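Local coordinates for GDSL-like Lipase/Acylhydrolase family protein (PDB 4K7J) that probably removes O-acetyl groups from bacterial cell-wall peptidoglycan, working as an esterase of the SGNH (GDSL-like) family through a catalytic triad, at residues A[72-75]-A[76-80]; A[109-113]-A[114-118]; A[259-262]-A[263-266]; A[268-271]-A[272-276]; A[357-360]-A[361-365]. All coordinates share one frame; numbering follows the deposited sequence. Where two conformers were deposited one is given.

Contact 1 of 5, residues A[72-75]-A[76-80]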
# COMPACT_ATOMS: atom_id res chain seq x y z
N SER A 72 4.63 4.11 -10.10
CA SER A 72 4.22 4.34 -11.48
C SER A 72 2.75 4.75 -11.48
O SER A 72 2.35 5.70 -12.15
CB SER A 72 4.46 3.10 -12.34
OG SER A 72 3.74 3.19 -13.56
N LEU A 73 1.95 4.03 -10.69
CA LEU A 73 0.56 4.37 -10.48
C LEU A 73 0.44 5.79 -9.91
O LEU A 73 -0.39 6.60 -10.35
CB LEU A 73 -0.08 3.36 -9.52
CG LEU A 73 -1.59 3.41 -9.31
CD1 LEU A 73 -2.28 3.05 -10.61
CD2 LEU A 73 -1.99 2.46 -8.19
N ARG A 74 1.29 6.09 -8.93
CA ARG A 74 1.33 7.41 -8.33
C ARG A 74 1.58 8.50 -9.36
O ARG A 74 0.83 9.46 -9.45
CB ARG A 74 2.38 7.45 -7.22
CG ARG A 74 2.44 8.75 -6.43
CD ARG A 74 3.10 8.53 -5.08
NE ARG A 74 4.31 7.74 -5.18
CZ ARG A 74 4.53 6.59 -4.54
NH1 ARG A 74 3.64 6.06 -3.72
NH2 ARG A 74 5.67 5.97 -4.74
N LYS A 75 2.63 8.35 -10.16
CA LYS A 75 2.99 9.42 -11.10
C LYS A 75 1.93 9.62 -12.17
O LYS A 75 1.62 10.75 -12.55
CB LYS A 75 4.35 9.15 -11.74
CG LYS A 75 5.51 9.11 -10.75
CD LYS A 75 5.76 10.47 -10.11
CE LYS A 75 6.84 10.38 -9.04
NZ LYS A 75 8.05 9.68 -9.58
N ARG A 76 1.37 8.52 -12.65
CA ARG A 76 0.37 8.59 -13.70
C ARG A 76 -0.91 9.27 -13.21
O ARG A 76 -1.39 10.24 -13.82
CB ARG A 76 0.06 7.20 -14.22
CG ARG A 76 -1.19 7.14 -15.07
CD ARG A 76 -0.92 7.56 -16.50
NE ARG A 76 -2.00 7.11 -17.37
CZ ARG A 76 -2.03 5.93 -17.97
NH1 ARG A 76 -1.04 5.05 -17.81
NH2 ARG A 76 -3.06 5.62 -18.75
N LEU A 77 -1.47 8.76 -12.12
CA LEU A 77 -2.74 9.30 -11.62
C LEU A 77 -2.63 10.72 -11.03
O LEU A 77 -3.62 11.45 -10.98
CB LEU A 77 -3.40 8.35 -10.62
CG LEU A 77 -3.63 6.91 -11.09
CD1 LEU A 77 -4.34 6.15 -10.00
CD2 LEU A 77 -4.42 6.84 -12.41
N GLN A 78 -1.43 11.09 -10.58
CA GLN A 78 -1.20 12.45 -10.08
C GLN A 78 -1.18 13.48 -11.22
O GLN A 78 -1.65 14.61 -11.05
CB GLN A 78 0.07 12.53 -9.20
CG GLN A 78 -0.20 12.09 -7.75
CD GLN A 78 1.02 12.13 -6.84
OE1 GLN A 78 2.15 12.13 -7.29
NE2 GLN A 78 0.78 12.15 -5.53
N LYS A 79 -0.65 13.08 -12.37
CA LYS A 79 -0.71 13.93 -13.56
C LYS A 79 -2.15 14.10 -14.04
O LYS A 79 -2.58 15.19 -14.41
CB LYS A 79 0.16 13.32 -14.68
CG LYS A 79 1.64 13.55 -14.47
CD LYS A 79 1.95 15.05 -14.56
CE LYS A 79 3.45 15.34 -14.49
NZ LYS A 79 3.97 15.39 -13.10
N THR A 80 -2.91 13.01 -13.99
CA THR A 80 -4.28 13.01 -14.45
C THR A 80 -5.21 13.81 -13.53
O THR A 80 -6.08 14.54 -14.00
CB THR A 80 -4.81 11.56 -14.58
OG1 THR A 80 -4.00 10.84 -15.52
CG2 THR A 80 -6.26 11.55 -15.03
O HOH W 1 3.33 12.57 -11.76

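Contact 2 of 5, residues A[109-113]-A[114-118]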
# COMPACT_ATOMS: atom_id res chain seq x y z
N GLN A 109 15.47 3.07 14.10
CA GLN A 109 15.65 1.69 13.65
C GLN A 109 14.33 1.01 13.32
O GLN A 109 13.50 0.82 14.20
CB GLN A 109 16.41 0.87 14.69
CG GLN A 109 16.63 -0.58 14.23
CD GLN A 109 17.44 -0.66 12.93
OE1 GLN A 109 18.46 0.03 12.78
NE2 GLN A 109 16.99 -1.50 11.99
N SER A 110 14.14 0.62 12.06
CA SER A 110 12.89 -0.03 11.65
C SER A 110 12.81 -1.50 12.06
O SER A 110 13.82 -2.16 12.32
CB SER A 110 12.68 0.08 10.13
OG SER A 110 13.72 -0.62 9.45
N LEU A 111 11.58 -1.99 12.13
CA LEU A 111 11.28 -3.38 12.45
C LEU A 111 10.01 -3.72 11.68
O LEU A 111 9.07 -2.90 11.66
CB LEU A 111 11.04 -3.53 13.96
CG LEU A 111 10.52 -4.90 14.39
CD1 LEU A 111 11.65 -5.91 14.26
CD2 LEU A 111 9.95 -4.88 15.80
N THR A 112 9.96 -4.87 11.02
CA THR A 112 8.75 -5.24 10.28
C THR A 112 8.21 -6.62 10.67
O THR A 112 8.90 -7.42 11.30
CB THR A 112 8.96 -5.23 8.74
OG1 THR A 112 9.45 -6.51 8.31
CG2 THR A 112 9.87 -4.10 8.30
N SER A 113 6.99 -6.92 10.24
CA SER A 113 6.33 -8.16 10.62
C SER A 113 6.75 -9.34 9.74
O SER A 113 6.32 -10.46 9.96
CB SER A 113 4.80 -8.01 10.62
OG SER A 113 4.33 -7.49 9.38
N ARG A 114 7.59 -9.07 8.75
CA ARG A 114 8.09 -10.12 7.88
C ARG A 114 8.68 -11.30 8.67
O ARG A 114 8.28 -12.44 8.47
CB ARG A 114 9.12 -9.57 6.89
CG ARG A 114 9.81 -10.63 6.05
CD ARG A 114 10.72 -9.99 5.00
NE ARG A 114 11.29 -11.00 4.10
CZ ARG A 114 12.49 -11.55 4.27
NH1 ARG A 114 13.24 -11.21 5.31
NH2 ARG A 114 12.92 -12.46 3.41
N ASN A 115 9.61 -11.03 9.58
CA ASN A 115 10.19 -12.08 10.41
C ASN A 115 9.91 -11.89 11.88
O ASN A 115 10.25 -12.76 12.68
CB ASN A 115 11.71 -12.14 10.27
CG ASN A 115 12.17 -12.28 8.85
OD1 ASN A 115 12.88 -11.41 8.35
ND2 ASN A 115 11.79 -13.37 8.19
N ASN A 116 9.33 -10.75 12.27
CA ASN A 116 9.22 -10.45 13.70
C ASN A 116 7.81 -10.31 14.26
O ASN A 116 6.85 -10.09 13.53
CB ASN A 116 10.01 -9.18 14.05
CG ASN A 116 11.48 -9.36 13.82
OD1 ASN A 116 12.23 -9.72 14.73
ND2 ASN A 116 11.90 -9.12 12.59
N THR A 117 7.72 -10.42 15.58
CA THR A 117 6.48 -10.14 16.28
C THR A 117 6.63 -8.79 16.94
O THR A 117 7.74 -8.29 17.12
CB THR A 117 6.19 -11.16 17.38
OG1 THR A 117 7.15 -11.00 18.42
CG2 THR A 117 6.25 -12.59 16.82
N GLY A 118 5.50 -8.20 17.30
CA GLY A 118 5.51 -6.92 17.96
C GLY A 118 4.12 -6.33 17.93
O GLY A 118 3.17 -6.92 17.40
O HOH W 2 11.43 -8.51 9.54

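Contact 3 of 5, residues A[259-262]-A[263-266]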
# COMPACT_ATOMS: atom_id res chain seq x y z
N ILE A 259 -7.57 -23.55 0.70
CA ILE A 259 -8.26 -22.51 -0.07
C ILE A 259 -9.58 -22.12 0.60
O ILE A 259 -9.91 -20.95 0.71
CB ILE A 259 -8.51 -22.94 -1.54
CG1 ILE A 259 -7.18 -23.10 -2.28
CG2 ILE A 259 -9.37 -21.92 -2.26
CD1 ILE A 259 -6.36 -21.80 -2.41
N ALA A 260 -10.34 -23.11 1.07
CA ALA A 260 -11.61 -22.83 1.71
C ALA A 260 -11.43 -21.97 2.96
O ALA A 260 -12.16 -21.01 3.17
CB ALA A 260 -12.34 -24.14 2.05
N ASP A 261 -10.44 -22.31 3.78
CA ASP A 261 -10.19 -21.49 4.96
C ASP A 261 -9.69 -20.10 4.57
O ASP A 261 -10.16 -19.09 5.10
CB ASP A 261 -9.19 -22.14 5.91
CG ASP A 261 -9.09 -21.41 7.24
OD1 ASP A 261 -10.15 -21.23 7.88
OD2 ASP A 261 -7.99 -20.97 7.63
N THR A 262 -8.74 -20.06 3.64
CA THR A 262 -8.15 -18.81 3.19
C THR A 262 -9.24 -17.89 2.63
O THR A 262 -9.30 -16.71 2.98
CB THR A 262 -7.07 -19.04 2.12
OG1 THR A 262 -6.08 -19.95 2.64
CG2 THR A 262 -6.40 -17.71 1.74
N GLU A 263 -10.10 -18.45 1.79
CA GLU A 263 -11.23 -17.70 1.21
C GLU A 263 -12.10 -17.04 2.27
O GLU A 263 -12.51 -15.89 2.12
CB GLU A 263 -12.07 -18.63 0.32
CG GLU A 263 -13.25 -17.96 -0.38
CD GLU A 263 -13.75 -18.76 -1.59
OE1 GLU A 263 -13.09 -19.75 -1.97
OE2 GLU A 263 -14.80 -18.41 -2.16
N GLN A 264 -12.41 -17.77 3.34
CA GLN A 264 -13.24 -17.21 4.41
C GLN A 264 -12.52 -16.06 5.11
O GLN A 264 -13.14 -15.06 5.48
CB GLN A 264 -13.63 -18.28 5.44
CG GLN A 264 -14.78 -17.84 6.35
CD GLN A 264 -15.16 -18.90 7.37
OE1 GLN A 264 -14.31 -19.65 7.86
NE2 GLN A 264 -16.45 -18.97 7.69
N LYS A 265 -11.21 -16.21 5.30
CA LYS A 265 -10.42 -15.14 5.93
C LYS A 265 -10.38 -13.91 5.05
O LYS A 265 -10.51 -12.79 5.53
CB LYS A 265 -9.02 -15.63 6.28
CG LYS A 265 -9.03 -16.53 7.50
CD LYS A 265 -7.65 -17.02 7.88
CE LYS A 265 -7.73 -17.91 9.12
NZ LYS A 265 -6.37 -18.27 9.62
N TRP A 266 -10.23 -14.13 3.75
CA TRP A 266 -10.22 -13.02 2.80
C TRP A 266 -11.56 -12.28 2.82
O TRP A 266 -11.59 -11.05 2.91
CB TRP A 266 -9.90 -13.52 1.39
CG TRP A 266 -8.43 -13.61 1.10
CD1 TRP A 266 -7.51 -14.40 1.74
CD2 TRP A 266 -7.72 -12.89 0.09
NE1 TRP A 266 -6.26 -14.20 1.19
CE2 TRP A 266 -6.36 -13.28 0.18
CE3 TRP A 266 -8.09 -11.94 -0.87
CZ2 TRP A 266 -5.38 -12.75 -0.67
CZ3 TRP A 266 -7.11 -11.43 -1.71
CH2 TRP A 266 -5.78 -11.83 -1.60
O HOH W 3 -5.26 -18.94 7.14
O HOH W 4 -12.43 -22.23 7.79

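Contact 4 of 5, residues A[268-271]-A[272-276]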
# COMPACT_ATOMS: atom_id res chain seq x y z
N ASP A 268 -13.72 -12.21 5.26
CA ASP A 268 -13.74 -11.53 6.55
C ASP A 268 -12.97 -10.21 6.50
O ASP A 268 -13.43 -9.19 7.02
CB ASP A 268 -13.16 -12.41 7.65
CG ASP A 268 -14.05 -13.57 8.01
OD1 ASP A 268 -15.24 -13.57 7.59
OD2 ASP A 268 -13.57 -14.49 8.72
N THR A 269 -11.78 -10.24 5.90
CA THR A 269 -10.95 -9.06 5.80
C THR A 269 -11.62 -7.95 4.99
O THR A 269 -11.58 -6.78 5.37
CB THR A 269 -9.55 -9.38 5.22
OG1 THR A 269 -8.95 -10.46 5.96
CG2 THR A 269 -8.64 -8.17 5.32
N VAL A 270 -12.24 -8.32 3.86
CA VAL A 270 -12.96 -7.34 3.04
C VAL A 270 -14.13 -6.73 3.83
O VAL A 270 -14.33 -5.52 3.81
CB VAL A 270 -13.47 -7.96 1.72
CG1 VAL A 270 -14.41 -6.99 0.99
CG2 VAL A 270 -12.29 -8.34 0.81
N ARG A 271 -14.88 -7.58 4.51
CA ARG A 271 -15.97 -7.14 5.38
C ARG A 271 -15.46 -6.11 6.39
O ARG A 271 -16.04 -5.02 6.56
CB ARG A 271 -16.54 -8.34 6.13
CG ARG A 271 -17.99 -8.19 6.55
CD ARG A 271 -18.37 -9.18 7.67
NE ARG A 271 -17.68 -10.47 7.60
CZ ARG A 271 -17.85 -11.39 6.65
NH1 ARG A 271 -18.68 -11.16 5.63
NH2 ARG A 271 -17.18 -12.54 6.70
N GLN A 272 -14.36 -6.45 7.05
CA GLN A 272 -13.78 -5.56 8.03
C GLN A 272 -13.30 -4.23 7.46
O GLN A 272 -13.49 -3.18 8.08
CB GLN A 272 -12.69 -6.28 8.81
CG GLN A 272 -13.28 -7.32 9.74
CD GLN A 272 -12.24 -8.23 10.34
OE1 GLN A 272 -11.17 -7.79 10.75
NE2 GLN A 272 -12.55 -9.52 10.40
N ILE A 273 -12.71 -4.27 6.26
CA ILE A 273 -12.33 -3.04 5.58
C ILE A 273 -13.55 -2.15 5.33
O ILE A 273 -13.51 -0.94 5.56
CB ILE A 273 -11.61 -3.33 4.23
CG1 ILE A 273 -10.22 -3.94 4.49
CG2 ILE A 273 -11.50 -2.06 3.41
CD1 ILE A 273 -9.57 -4.56 3.24
N ARG A 274 -14.64 -2.76 4.88
CA ARG A 274 -15.88 -2.02 4.61
C ARG A 274 -16.47 -1.41 5.87
O ARG A 274 -16.91 -0.27 5.86
CB ARG A 274 -16.91 -2.90 3.92
CG ARG A 274 -16.53 -3.32 2.51
CD ARG A 274 -17.76 -3.75 1.73
NE ARG A 274 -17.42 -4.11 0.35
CZ ARG A 274 -17.08 -3.22 -0.58
NH1 ARG A 274 -17.03 -1.93 -0.26
NH2 ARG A 274 -16.79 -3.61 -1.82
N ASP A 275 -16.48 -2.18 6.96
CA ASP A 275 -16.94 -1.66 8.25
C ASP A 275 -16.07 -0.48 8.68
O ASP A 275 -16.59 0.52 9.19
CB ASP A 275 -16.88 -2.73 9.35
CG ASP A 275 -17.85 -3.89 9.10
OD1 ASP A 275 -18.69 -3.81 8.18
OD2 ASP A 275 -17.76 -4.89 9.86
N SER A 276 -14.76 -0.60 8.49
CA SER A 276 -13.82 0.41 8.98
C SER A 276 -13.78 1.66 8.11
O SER A 276 -13.54 2.76 8.61
CB SER A 276 -12.41 -0.17 9.14
OG SER A 276 -12.43 -1.27 10.03

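Contact 5 of 5, residues A[357-360]-A[361-365]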
# COMPACT_ATOMS: atom_id res chain seq x y z
N TYR A 357 7.35 -3.67 -13.54
CA TYR A 357 6.38 -3.12 -12.60
C TYR A 357 5.75 -1.84 -13.13
O TYR A 357 4.54 -1.61 -12.96
CB TYR A 357 7.02 -2.87 -11.23
CG TYR A 357 7.30 -4.12 -10.42
CD1 TYR A 357 6.27 -4.99 -10.08
CD2 TYR A 357 8.59 -4.42 -9.99
CE1 TYR A 357 6.52 -6.14 -9.35
CE2 TYR A 357 8.85 -5.57 -9.26
CZ TYR A 357 7.80 -6.42 -8.94
OH TYR A 357 8.04 -7.56 -8.21
N ARG A 358 6.56 -0.99 -13.76
CA ARG A 358 6.04 0.26 -14.31
C ARG A 358 4.99 -0.03 -15.37
O ARG A 358 3.95 0.61 -15.41
CB ARG A 358 7.16 1.12 -14.91
CG ARG A 358 6.66 2.50 -15.37
CD ARG A 358 7.63 3.17 -16.35
NE ARG A 358 7.75 2.42 -17.60
CZ ARG A 358 8.90 2.02 -18.14
NH1 ARG A 358 10.05 2.31 -17.53
NH2 ARG A 358 8.91 1.34 -19.27
N ARG A 359 5.27 -1.03 -16.21
CA ARG A 359 4.37 -1.40 -17.31
C ARG A 359 3.04 -1.91 -16.77
O ARG A 359 1.97 -1.49 -17.21
CB ARG A 359 5.03 -2.47 -18.19
CG ARG A 359 4.16 -2.99 -19.34
CD ARG A 359 4.85 -4.17 -20.07
NE ARG A 359 4.14 -4.58 -21.29
CZ ARG A 359 4.52 -5.57 -22.10
NH1 ARG A 359 5.60 -6.29 -21.84
NH2 ARG A 359 3.80 -5.84 -23.18
N ALA A 360 3.11 -2.82 -15.80
CA ALA A 360 1.90 -3.39 -15.22
C ALA A 360 1.05 -2.30 -14.59
O ALA A 360 -0.17 -2.30 -14.73
CB ALA A 360 2.26 -4.47 -14.18
N ALA A 361 1.69 -1.35 -13.91
CA ALA A 361 0.94 -0.29 -13.21
C ALA A 361 0.29 0.70 -14.17
O ALA A 361 -0.80 1.23 -13.89
CB ALA A 361 1.83 0.42 -12.21
N GLU A 362 0.96 0.97 -15.29
CA GLU A 362 0.40 1.86 -16.30
C GLU A 362 -0.88 1.26 -16.88
O GLU A 362 -1.84 1.96 -17.18
CB GLU A 362 1.43 2.17 -17.40
CG GLU A 362 2.54 3.13 -16.96
CD GLU A 362 3.53 3.45 -18.07
OE1 GLU A 362 3.29 3.05 -19.23
OE2 GLU A 362 4.55 4.11 -17.79
N MET A 363 -0.90 -0.07 -17.00
CA MET A 363 -2.11 -0.76 -17.45
C MET A 363 -3.24 -0.63 -16.42
O MET A 363 -4.39 -0.40 -16.79
CB MET A 363 -1.82 -2.22 -17.77
CG MET A 363 -0.92 -2.40 -18.98
SD MET A 363 -0.85 -4.11 -19.55
CE MET A 363 0.50 -4.79 -18.64
N LEU A 364 -2.89 -0.76 -15.14
CA LEU A 364 -3.88 -0.57 -14.08
C LEU A 364 -4.41 0.85 -14.08
O LEU A 364 -5.61 1.08 -13.92
CB LEU A 364 -3.29 -0.90 -12.70
CG LEU A 364 -4.19 -0.62 -11.50
CD1 LEU A 364 -5.55 -1.32 -11.67
CD2 LEU A 364 -3.50 -1.04 -10.20
N ALA A 365 -3.50 1.81 -14.25
CA ALA A 365 -3.89 3.22 -14.28
C ALA A 365 -4.84 3.46 -15.45
O ALA A 365 -5.87 4.14 -15.31
CB ALA A 365 -2.67 4.09 -14.38

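Contact 1 of 5, residues A[72-75]-A[76-80]
Leu-73 and Leu-77 meet methyl to methyl, CD1 of one lying 3.8 Å from CD1 of the other, one turn apart on the amphipathic alpha-helix 68-81 of the SGNH hydrolase fold. The two side chains cross at a slant. Leu-73 sends CG anti to its backbone N (chi1 -172°), whereas Leu-77 turns CG back beside its own N, so that this carbon comes within 3.3 Å of Leu-73 O. Leucines at spacing i and i+4 thus pair on the buried side.

The next pair round the helix is mixed in character. Arg-74 and Gln-78 run alongside each other in the same direction, and the contact is made by aliphatic Arg-74 CG against Gln-78 OE1 at 3.5 Å. Their guanidinium and amide planes are 61° apart, so the flat groups do not stack. The polar ends are engaged further out: Arg-74 NH1 hydrogen-bonds Val-211 O and Gln-78 NE2 hydrogen-bonds Ile-209 O, which ties this flank to strand 208-215, while Arg-74 NH2 forms salt bridges with Asp-67 and Asp-71. On another flank Arg-76 reaches over to helix 354-373 and forms a salt bridge with Asp-366.

Backbone bonds from Arg-76, Leu-77, Gln-78 and Lys-79 to the carbonyls four residues earlier set the spacing of all these pairs. On the exposed side the Lys-75 carbonyl has a second donor: one water gives a hydrogen to Lys-75 O at 2.6 Å and accepts from Lys-79 NZ at 3.2 Å.

Contact 2 of 5, residues A[109-113]-A[114-118]
The flat amide of Asn-116 carries the terminal methyl CD1 of Leu-111 on one face, the methyl standing almost straight above CG at 3.5 Å. The same methyl is 3.6 Å from Asn-116 ND2, so it sits over the middle of the amide, a little nearer the nitrogen than the oxygen. Leu-111 reaches this place with CG anti to its backbone N (chi1 172°). At the amide's nitrogen end, ND2 makes a weak hydrogen bond to a water.

That water belongs to a small polar cluster round Thr-112. It accepts from Asn-115 N at 3.1 Å and is also hydrogen-bonded to Thr-112 OG1. The hydroxyl oxygen in turn accepts from Arg-114 N at 3.2 Å with an N-H...O angle of 153°. A side-chain oxygen bound to the backbone N two residues later is the definition of an ST turn, and here it bends the chain away as the strand ends. A chi1 of 87° makes this possible by swinging OG1 between the backbone N and carbonyl carbon, within range of Arg-114 N. A weak bond of 3.5 Å from Asn-116 N to Thr-112 O closes the wider turn, and Ser-113 CA makes a C-H...O contact of 3.5 Å with Asn-116 O.

The turned residues leave the end of strand 109-112, an outermost strand of a five-stranded antiparallel sheet whose neighbour is strand 125-128. Leu-111 packs on Leu-126 of that neighbour, while Ser-113 OG bonds Trp-227 NE1 in the stretch between strand 208-215 and helix 231-236.

Contact 3 of 5, residues A[259-262]-A[263-266]
Glu-263 opens the second turn with its N bound to Ile-259 O, a short bond of 2.7 Å. Its CB rests against Ile-259 O as well, but the carboxylate leads elsewhere, extending to a salt bridge with Arg-314 of helix 305-318.

Gln-264 is exposed, and its amide oxygen is joined to the carboxylate of Asp-261 by a water. This water donates to both acceptors, to Asp-261 OD1 at 2.5 Å and to Gln-264 OE1 at 3.2 Å, bridging two oxygens that would otherwise have nothing to offer each other. The other carboxylate oxygen of Asp-261 looks toward Lys-265.

All of this takes place on the first turns of helix 259-276, one of the helices flanking the central sheet of the alpha/beta fold. Asp-258, just ahead, steadies that beginning by accepting from Asp-261 N through OD1 and from Thr-262 OG1 through its carbonyl.

Lys-265 is fully extended beyond CG and crosses over Asp-261, so its CE comes nearer to OD2 (3.4 Å) than the charged end does. NZ and OD2 are 3.7 Å apart, a long salt bridge, and a second water spans them: it accepts from Lys-265 NZ at 2.8 Å and gives Asp-261 OD2 only a weak bond.

Trp-266 lies on the buried side, alongside Thr-262 and pointing the same way. The methyl CG2 of Thr-262 touches ring atom CD1 at 3.5 Å, while Thr-262 O sits at the edge of the indole, near its plane and 3.2 Å from CD1, even as it accepts the backbone N-H of Trp-266.

Contact 4 of 5, residues A[268-271]-A[272-276]
Gln-272 lays its side chain back against Asp-268, one helical turn earlier, and its atoms can be followed from CB to NE2 along that residue's carbonyl. CB starts 3.5 Å from Asp-268 O. With CG anti to the carbonyl carbon (chi1 -71°), the chain turns toward the preceding turn, and CG comes closest, 3.3 Å from the same oxygen. CD follows a little farther off, and at the amide end NE2 is 3.5 Å from Asp-268 O and 4.0 Å from Asp-268 CB. The aliphatic part thus shields a carbonyl already engaged by the backbone N of Gln-272.

The main-chain oxygen of Gln-272 is gripped twice. Ser-276 offers both its N and its OG, each at 2.9 Å from Gln-272 O, and the two donors approach from opposite faces of the carbonyl plane. A serine hydroxyl folded back onto the carbonyl four residues earlier is a familiar feature of alpha-helices, and here it comes at the end of helix 259-276.

On the buried side, Ile-273 repeats the same turn with an apolar chain: CG1 leans on Thr-269 O at 3.3 Å, and CD1 comes 4.3 Å from Thr-269 CG2. Arg-274, next along, passes Val-270 CG1 obliquely; its NH2 then bonds Gly-319 O.

The helix lies against the central sheet, with Val-270, Ile-273 and Arg-274 all resting on Ile-282 of strand 281-286. Gln-272 and Ser-276 touch Met-232 and Ile-273 touches Leu-235, so helix 231-236 packs along the neighbouring flank.

Contact 5 of 5, residues A[357-360]-A[361-365]
Tyr-357 meets the next turn through its backbone alone, its carbonyl accepting from Ala-361 N, while the ring turns away into the protein. There its hydroxyl is hydrogen-bonded to His-63 ND1 and Phe-352 N.

Arg-358 follows on the exposed side, running alongside Glu-362 in the same direction. Glu-362 OE2 lies at the edge of the guanidinium, near its plane, but NE is 3.6 Å away, so the salt bridge is a long one. The aliphatic CD is marginally nearer, 3.5 Å from OE2, and the guanidinium and carboxylate planes are 37° apart. A bend at chi3 (64°) folds the arginine so that its NE can face the glutamate one turn on, the i to i+4 spacing at which opposite charges commonly pair along an alpha-helix.

Arg-359 contributes carbon: its CG touches the methyl CE of Met-363 at 4.1 Å, the two chains crossing. Its charged end goes on to a cation-pi contact with Trp-344. The thioether curls back because Met-363 is bent at chi3 (-90°), which also brings CE to 4.0 Å from Ala-360 CA. Ala-360, buried, packs on Trp-326, and its O accepts from Leu-364 N at 3.2 Å.

Helix 354-373 packs against several elements of the alpha/beta fold. Ala-361 packs on Ser-72 and Ala-365 on Arg-76 of helix 68-81, while Met-363 and Leu-364 pack on Trp-324 of strand 322-325 and Met-363 also touches Ala-329 of helix 326-329.

Overall arrangement
Four of the five contacts are turns of alpha-helix, each with one side packed in the protein and another open to solvent; contact 2 alone is a surface turn, at the end of an edge strand. Contacts 3 and 4 share helix 259-276, the first with water-bridged charges near its start, the second with side chains folded back on carbonyls near its end, one of them a serine hydroxyl that bonds its carbonyl. Contacts 1 and 5 lie on different helices that touch, Ser-72 OG making a probable hydrogen bond to Arg-358 O and Arg-76 CG packing on Ala-365 CB. Small alanines mark contact 5, leucines contact 1. Contact 2, about 17 Å from contact 1 by nearest atoms, relies on a hydroxyl and water.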